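PDB 6D2Y: PbSGBP-B lipoprotein from Prevotella bryantii B14, which probably binds polysaccharide, as a cell-surface glycan-binding lipoprotein of a polysaccharide utilization locus, and carries a magnesium ion. Local coordinates for residues Asp401-Lys413 and Leu428-Pro440. Numbering follows the deposited sequence.
Sequences DFNLEFDGNSATK and LIKGAYNDKSVLP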
ATOM      1  N   ASP A 401      -2.862   8.650   7.367  1.00 68.36           N
ATOM      2  CA  ASP A 401      -4.007   8.007   7.999  1.00 72.62           C
ATOM      3  C   ASP A 401      -3.929   8.022   9.522  1.00 72.33           C
ATOM      4  O   ASP A 401      -4.766   7.396  10.180  1.00 74.35           O
ATOM      5  CB  ASP A 401      -4.152   6.566   7.502  1.00 73.76           C
ATOM      6  CG  ASP A 401      -4.992   6.469   6.244  1.00 79.50           C
ATOM      7  OD1 ASP A 401      -5.881   7.325   6.056  1.00 83.42           O
ATOM      8  OD2 ASP A 401      -4.772   5.533   5.448  1.00 79.80           O
ATOM      9  N   PHE A 402      -2.947   8.717  10.092  1.00 69.18           N
ATOM     10  CA  PHE A 402      -2.888   8.913  11.535  1.00 66.58           C
ATOM     11  C   PHE A 402      -3.765  10.097  11.923  1.00 64.19           C
ATOM     12  O   PHE A 402      -3.293  11.036  12.569  1.00 72.63           O
ATOM     13  CB  PHE A 402      -1.446   9.149  11.994  1.00 62.09           C
ATOM     14  CG  PHE A 402      -0.600   7.906  12.030  1.00 59.20           C
ATOM     15  CD1 PHE A 402      -0.320   7.203  10.868  1.00 68.36           C
ATOM     16  CD2 PHE A 402      -0.067   7.452  13.224  1.00 51.73           C
ATOM     17  CE1 PHE A 402       0.463   6.064  10.900  1.00 67.90           C
ATOM     18  CE2 PHE A 402       0.720   6.316  13.261  1.00 58.45           C
ATOM     19  CZ  PHE A 402       0.985   5.621  12.097  1.00 65.30           C
ATOM     20  N   ASN A 403      -5.038  10.067  11.527  1.00 64.30           N
ATOM     21  CA  ASN A 403      -5.941  11.200  11.695  1.00 67.40           C
ATOM     22  C   ASN A 403      -7.181  10.825  12.499  1.00 68.21           C
ATOM     23  O   ASN A 403      -8.247  11.418  12.322  1.00 72.80           O
ATOM     24  CB  ASN A 403      -6.343  11.772  10.336  1.00 75.83           C
ATOM     25  CG  ASN A 403      -6.876  10.715   9.387  1.00 80.24           C
ATOM     26  OD1 ASN A 403      -7.973  10.198   9.572  1.00 80.73           O
ATOM     27  ND2 ASN A 403      -6.095  10.385   8.366  1.00 83.56           N
ATOM     28  N   LEU A 404      -7.060   9.840  13.382  1.00 66.27           N
ATOM     29  CA  LEU A 404      -8.129   9.474  14.296  1.00 71.90           C
ATOM     30  C   LEU A 404      -7.669   9.719  15.727  1.00 76.90           C
ATOM     31  O   LEU A 404      -6.492   9.972  15.991  1.00 78.79           O
ATOM     32  CB  LEU A 404      -8.554   8.012  14.104  1.00 71.37           C
ATOM     33  CG  LEU A 404      -9.453   7.695  12.904  1.00 79.37           C
ATOM     34  CD1 LEU A 404      -8.658   7.650  11.607  1.00 83.82           C
ATOM     35  CD2 LEU A 404     -10.202   6.389  13.112  1.00 79.43           C
ATOM     36  N   GLU A 405      -8.611   9.645  16.658  1.00 80.50           N
ATOM     37  CA  GLU A 405      -8.330   9.862  18.066  1.00 84.79           C
ATOM     38  C   GLU A 405      -8.849   8.669  18.865  1.00 82.01           C
ATOM     39  O   GLU A 405      -9.638   7.860  18.368  1.00 85.61           O
ATOM     40  CB  GLU A 405      -8.940  11.203  18.543  1.00 92.29           C
ATOM     41  CG  GLU A 405      -9.066  11.396  20.038  1.00 99.18           C
ATOM     42  CD  GLU A 405      -7.926  12.228  20.603  1.00103.82           C
ATOM     43  OE1 GLU A 405      -7.137  12.764  19.806  1.00107.63           O
ATOM     44  OE2 GLU A 405      -7.806  12.346  21.839  1.00104.19           O
ATOM     45  N   PHE A 406      -8.506   8.613  20.117  1.00 72.61           N
ATOM     46  CA  PHE A 406      -8.687   7.470  20.932  1.00 64.82           C
ATOM     47  C   PHE A 406     -10.055   6.918  20.917  1.00 65.86           C
ATOM     48  O   PHE A 406     -10.246   5.772  21.180  1.00 63.57           O
ATOM     49  CB  PHE A 406      -8.331   7.927  22.322  1.00 58.34           C
ATOM     50  CG  PHE A 406      -8.333   6.885  23.345  1.00 57.77           C
ATOM     51  CD1 PHE A 406      -7.398   5.912  23.350  1.00 55.75           C
ATOM     52  CD2 PHE A 406      -9.207   6.933  24.349  1.00 55.91           C
ATOM     53  CE1 PHE A 406      -7.385   4.985  24.334  1.00 53.19           C
ATOM     54  CE2 PHE A 406      -9.209   6.012  25.327  1.00 50.50           C
ATOM     55  CZ  PHE A 406      -8.296   5.030  25.321  1.00 50.70           C
ATOM     56  N   ASP A 407     -11.039   7.749  20.753  1.00 65.61           N
ATOM     57  CA  ASP A 407     -12.423   7.298  20.681  1.00 69.76           C
ATOM     58  C   ASP A 407     -12.852   6.878  19.280  1.00 75.39           C
ATOM     59  O   ASP A 407     -13.957   6.350  19.120  1.00 78.28           O
ATOM     60  CB  ASP A 407     -13.369   8.393  21.190  1.00 73.57           C
ATOM     61  CG  ASP A 407     -13.212   9.700  20.435  1.00 73.32           C
ATOM     62  OD1 ASP A 407     -12.309   9.794  19.577  1.00 68.50           O
ATOM     63  OD2 ASP A 407     -13.996  10.638  20.701  1.00 74.48           O
ATOM     64  N   GLY A 408     -12.017   7.099  18.266  1.00 71.90           N
ATOM     65  CA  GLY A 408     -12.340   6.735  16.905  1.00 65.77           C
ATOM     66  C   GLY A 408     -12.819   7.879  16.040  1.00 68.00           C
ATOM     67  O   GLY A 408     -12.907   7.712  14.818  1.00 70.90           O
ATOM     68  N   ASN A 409     -13.128   9.029  16.629  1.00 72.28           N
ATOM     69  CA  ASN A 409     -13.554  10.183  15.855  1.00 73.19           C
ATOM     70  C   ASN A 409     -12.359  10.791  15.120  1.00 74.71           C
ATOM     71  O   ASN A 409     -11.198  10.487  15.403  1.00 75.18           O
ATOM     72  CB  ASN A 409     -14.221  11.216  16.763  1.00 73.41           C
ATOM     73  CG  ASN A 409     -15.604  10.782  17.222  1.00 77.45           C
ATOM     74  OD1 ASN A 409     -16.570  10.826  16.459  1.00 84.57           O
ATOM     75  ND2 ASN A 409     -15.701  10.353  18.476  1.00 71.34           N
ATOM     76  N   SER A 410     -12.659  11.660  14.155  1.00 74.78           N
ATOM     77  CA  SER A 410     -11.615  12.317  13.377  1.00 75.80           C
ATOM     78  C   SER A 410     -10.767  13.220  14.264  1.00 76.99           C
ATOM     79  O   SER A 410     -11.290  14.001  15.061  1.00 84.80           O
ATOM     80  CB  SER A 410     -12.236  13.119  12.230  1.00 81.50           C
ATOM     81  OG  SER A 410     -13.348  12.441  11.670  1.00 84.49           O
ATOM     82  N   ALA A 411      -9.448  13.124  14.113  1.00 74.00           N
ATOM     83  CA  ALA A 411      -8.535  13.909  14.931  1.00 71.15           C
ATOM     84  C   ALA A 411      -8.553  15.371  14.506  1.00 80.60           C
ATOM     85  O   ALA A 411      -8.685  15.690  13.319  1.00 85.35           O
ATOM     86  CB  ALA A 411      -7.116  13.360  14.833  1.00 61.75           C
ATOM     87  N   THR A 412      -8.413  16.263  15.487  1.00 84.13           N
ATOM     88  CA  THR A 412      -8.425  17.695  15.219  1.00 87.21           C
ATOM     89  C   THR A 412      -7.034  18.315  15.164  1.00 88.81           C
ATOM     90  O   THR A 412      -6.897  19.441  14.675  1.00 91.77           O
ATOM     91  CB  THR A 412      -9.261  18.429  16.278  1.00 91.73           C
ATOM     92  OG1 THR A 412      -8.536  18.480  17.514  1.00 94.06           O
ATOM     93  CG2 THR A 412     -10.588  17.726  16.498  1.00 89.68           C
ATOM     94  N   LYS A 413      -6.010  17.615  15.647  1.00 87.93           N
ATOM     95  CA  LYS A 413      -4.626  18.074  15.573  1.00 89.62           C
ATOM     96  C   LYS A 413      -3.817  17.050  14.789  1.00 89.33           C
ATOM     97  O   LYS A 413      -3.771  15.873  15.162  1.00 89.30           O
ATOM     98  CB  LYS A 413      -4.024  18.272  16.967  1.00 89.25           C
ATOM     99  CG  LYS A 413      -4.968  18.849  18.006  1.00 93.93           C
ATOM    100  CD  LYS A 413      -5.305  20.309  17.744  1.00 98.01           C
ATOM    101  CE  LYS A 413      -6.652  20.674  18.352  1.00 96.79           C
ATOM    102  NZ  LYS A 413      -6.765  22.118  18.678  1.00 99.96           N
ATOM    103  N   LEU A 428      -3.364  -2.213  21.591  1.00 49.84           N
ATOM    104  CA  LEU A 428      -4.612  -2.852  21.182  1.00 49.49           C
ATOM    105  C   LEU A 428      -5.681  -2.481  22.198  1.00 47.60           C
ATOM    106  O   LEU A 428      -5.753  -3.067  23.279  1.00 50.32           O
ATOM    107  CB  LEU A 428      -4.440  -4.364  21.105  1.00 53.50           C
ATOM    108  CG  LEU A 428      -3.992  -5.044  19.814  1.00 51.54           C
ATOM    109  CD1 LEU A 428      -2.824  -4.323  19.165  1.00 47.74           C
ATOM    110  CD2 LEU A 428      -3.619  -6.477  20.139  1.00 48.70           C
ATOM    111  N   ILE A 429      -6.519  -1.505  21.860  1.00 52.68           N
ATOM    112  CA  ILE A 429      -7.503  -1.007  22.813  1.00 51.10           C
ATOM    113  C   ILE A 429      -8.595  -0.273  22.047  1.00 52.25           C
ATOM    114  O   ILE A 429      -8.330   0.399  21.047  1.00 52.99           O
ATOM    115  CB  ILE A 429      -6.840  -0.099  23.876  1.00 52.16           C
ATOM    116  CG1 ILE A 429      -7.867   0.376  24.905  1.00 54.01           C
ATOM    117  CG2 ILE A 429      -6.148   1.084  23.218  1.00 53.66           C
ATOM    118  CD1 ILE A 429      -7.271   1.204  26.011  1.00 50.17           C
ATOM    119  N   LYS A 430      -9.828  -0.420  22.523  1.00 51.19           N
ATOM    120  CA  LYS A 430     -10.954   0.387  22.072  1.00 58.83           C
ATOM    121  C   LYS A 430     -11.153   1.513  23.080  1.00 65.98           C
ATOM    122  O   LYS A 430     -11.522   1.266  24.232  1.00 64.69           O
ATOM    123  CB  LYS A 430     -12.218  -0.457  21.929  1.00 58.46           C
ATOM    124  CG  LYS A 430     -13.463   0.359  21.634  1.00 63.45           C
ATOM    125  CD  LYS A 430     -14.704  -0.279  22.230  1.00 68.81           C
ATOM    126  CE  LYS A 430     -15.963   0.405  21.729  1.00 70.39           C
ATOM    127  NZ  LYS A 430     -17.078  -0.549  21.491  1.00 69.38           N
ATOM    128  N   GLY A 431     -10.897   2.747  22.648  1.00 68.40           N
ATOM    129  CA  GLY A 431     -11.045   3.880  23.531  1.00 75.05           C
ATOM    130  C   GLY A 431     -12.469   4.394  23.593  1.00 79.63           C
ATOM    131  O   GLY A 431     -13.278   4.190  22.688  1.00 79.41           O
ATOM    132  N   ALA A 432     -12.774   5.080  24.696  1.00 79.57           N
ATOM    133  CA  ALA A 432     -14.115   5.617  24.914  1.00 85.29           C
ATOM    134  C   ALA A 432     -13.974   6.933  25.675  1.00 95.78           C
ATOM    135  O   ALA A 432     -13.804   6.932  26.898  1.00 98.86           O
ATOM    136  CB  ALA A 432     -14.992   4.627  25.668  1.00 84.86           C
ATOM    137  N   TYR A 433     -14.046   8.041  24.944  1.00 95.70           N
ATOM    138  CA  TYR A 433     -14.027   9.361  25.555  1.00 86.41           C
ATOM    139  C   TYR A 433     -15.400   9.700  26.110  1.00 86.93           C
ATOM    140  O   TYR A 433     -16.400   9.644  25.386  1.00 87.22           O
ATOM    141  CB  TYR A 433     -13.623  10.419  24.536  1.00 82.10           C
ATOM    142  CG  TYR A 433     -12.142  10.624  24.400  1.00 76.92           C
ATOM    143  CD1 TYR A 433     -11.263  10.249  25.409  1.00 72.73           C
ATOM    144  CD2 TYR A 433     -11.624  11.198  23.258  1.00 80.72           C
ATOM    145  CE1 TYR A 433      -9.903  10.444  25.271  1.00 75.29           C
ATOM    146  CE2 TYR A 433     -10.285  11.396  23.116  1.00 80.72           C
ATOM    147  CZ  TYR A 433      -9.423  11.020  24.114  1.00 79.41           C
ATOM    148  OH  TYR A 433      -8.079  11.235  23.931  1.00 80.10           O
ATOM    149  N   ASN A 434     -15.442  10.069  27.389  1.00 89.72           N
ATOM    150  CA  ASN A 434     -16.669  10.518  28.041  1.00 95.91           C
ATOM    151  C   ASN A 434     -17.785   9.488  27.875  1.00101.46           C
ATOM    152  O   ASN A 434     -18.913   9.809  27.495  1.00 98.04           O
ATOM    153  CB  ASN A 434     -17.096  11.886  27.510  1.00 98.48           C
ATOM    154  CG  ASN A 434     -16.615  13.024  28.387  1.00104.91           C
ATOM    155  OD1 ASN A 434     -16.449  12.864  29.596  1.00108.18           O
ATOM    156  ND2 ASN A 434     -16.376  14.179  27.778  1.00107.93           N
ATOM    157  N   ASP A 435     -17.446   8.227  28.145  1.00105.01           N
ATOM    158  CA  ASP A 435     -18.365   7.092  28.127  1.00107.84           C
ATOM    159  C   ASP A 435     -18.990   6.843  26.757  1.00104.03           C
ATOM    160  O   ASP A 435     -19.907   6.020  26.644  1.00101.71           O
ATOM    161  CB  ASP A 435     -19.476   7.251  29.176  1.00116.19           C
ATOM    162  CG  ASP A 435     -18.944   7.641  30.545  1.00121.83           C
ATOM    163  OD1 ASP A 435     -18.284   8.698  30.666  1.00123.57           O
ATOM    164  OD2 ASP A 435     -19.185   6.883  31.507  1.00123.82           O
ATOM    165  N   LYS A 436     -18.530   7.531  25.715  1.00101.51           N
ATOM    166  CA  LYS A 436     -19.061   7.380  24.367  1.00 95.59           C
ATOM    167  C   LYS A 436     -17.942   6.926  23.441  1.00 94.95           C
ATOM    168  O   LYS A 436     -16.843   7.490  23.465  1.00 95.18           O
ATOM    169  CB  LYS A 436     -19.674   8.691  23.864  1.00 93.75           C
ATOM    170  CG  LYS A 436     -20.744   9.269  24.781  1.00 94.69           C
ATOM    171  CD  LYS A 436     -21.510  10.395  24.105  1.00 94.06           C
ATOM    172  CE  LYS A 436     -23.011  10.214  24.263  1.00 96.21           C
ATOM    173  NZ  LYS A 436     -23.653   9.795  22.986  1.00 97.91           N
ATOM    174  N   SER A 437     -18.220   5.909  22.626  1.00 92.52           N
ATOM    175  CA  SER A 437     -17.222   5.360  21.720  1.00 86.61           C
ATOM    176  C   SER A 437     -17.844   5.128  20.352  1.00 88.68           C
ATOM    177  O   SER A 437     -19.006   4.725  20.247  1.00 90.86           O
ATOM    178  CB  SER A 437     -16.636   4.051  22.259  1.00 82.40           C
ATOM    179  OG  SER A 437     -15.609   3.571  21.408  1.00 79.97           O
ATOM    180  N   VAL A 438     -17.055   5.381  19.309  1.00 85.65           N
ATOM    181  CA  VAL A 438     -17.508   5.242  17.930  1.00 84.21           C
ATOM    182  C   VAL A 438     -16.948   3.947  17.356  1.00 84.39           C
ATOM    183  O   VAL A 438     -17.595   3.285  16.534  1.00 87.94           O
ATOM    184  CB  VAL A 438     -17.095   6.469  17.092  1.00 83.21           C
ATOM    185  CG1 VAL A 438     -16.939   6.112  15.621  1.00 85.00           C
ATOM    186  CG2 VAL A 438     -18.115   7.586  17.263  1.00 87.70           C
ATOM    187  N   LEU A 439     -15.753   3.565  17.799  1.00 81.48           N
ATOM    188  CA  LEU A 439     -15.182   2.297  17.379  1.00 74.66           C
ATOM    189  C   LEU A 439     -16.065   1.141  17.848  1.00 70.34           C
ATOM    190  O   LEU A 439     -16.813   1.275  18.820  1.00 74.22           O
ATOM    191  CB  LEU A 439     -13.764   2.134  17.925  1.00 72.28           C
ATOM    192  CG  LEU A 439     -12.749   3.187  17.478  1.00 71.52           C
ATOM    193  CD1 LEU A 439     -11.839   3.591  18.630  1.00 74.41           C
ATOM    194  CD2 LEU A 439     -11.943   2.699  16.281  1.00 69.94           C
ATOM    195  N   PRO A 440     -16.003  -0.005  17.164  1.00 67.75           N
ATOM    196  CA  PRO A 440     -16.939  -1.095  17.464  1.00 75.66           C
ATOM    197  C   PRO A 440     -16.365  -2.173  18.367  1.00 68.27           C
ATOM    198  O   PRO A 440     -15.145  -2.286  18.538  1.00 61.56           O
ATOM    199  CB  PRO A 440     -17.252  -1.664  16.076  1.00 77.77           C
ATOM    200  CG  PRO A 440     -16.032  -1.330  15.238  1.00 68.41           C
ATOM    201  CD  PRO A 440     -15.212  -0.288  15.958  1.00 60.96           C
TER
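Gly-431 CA sits over one face of the Phe-406 ring, 3.5 Å from its centroid and 20° off the normal, a CH-pi contact in which the C-H comes from main chain. The same CA is 3.1 Å from Phe-406 O, a CA-H...O contact, so one residue meets both the ring and the carbonyl of Phe-406. With CG anti to the backbone N (chi1 -175°), the Phe-406 ring extends toward residues 429-433, where Ile-429 CD1 reaches its edge, 4.0 Å from Phe-406 CZ. The Tyr-433 ring meets it obliquely, planes 46° apart. Tyr-433 OH lies 2.4 Å from Glu-405 OE2, a hydrogen bond whose exact length is doubtful, and is also hydrogen-bonded to Gln-366 N. Asp-407 lies at the turn formed by Glu-405 to Gly-408. Its carboxylate takes Asn-409 N on OD1, an Asx turn, and Asn-409 ND2 on OD2, both from above the plane, while Asp-407 OD2 stands 3.5 Å from Tyr-433 CD2 at the ring edge. Asp-407 O accepts from Val-438 N at 3.3 Å, in a fairly straight bond. The contact thus joins the loops flanking strand 423-428 in the glycan-binding domain, away from the magnesium site; Leu-439 also packs on Ile-373 of strand 372-374.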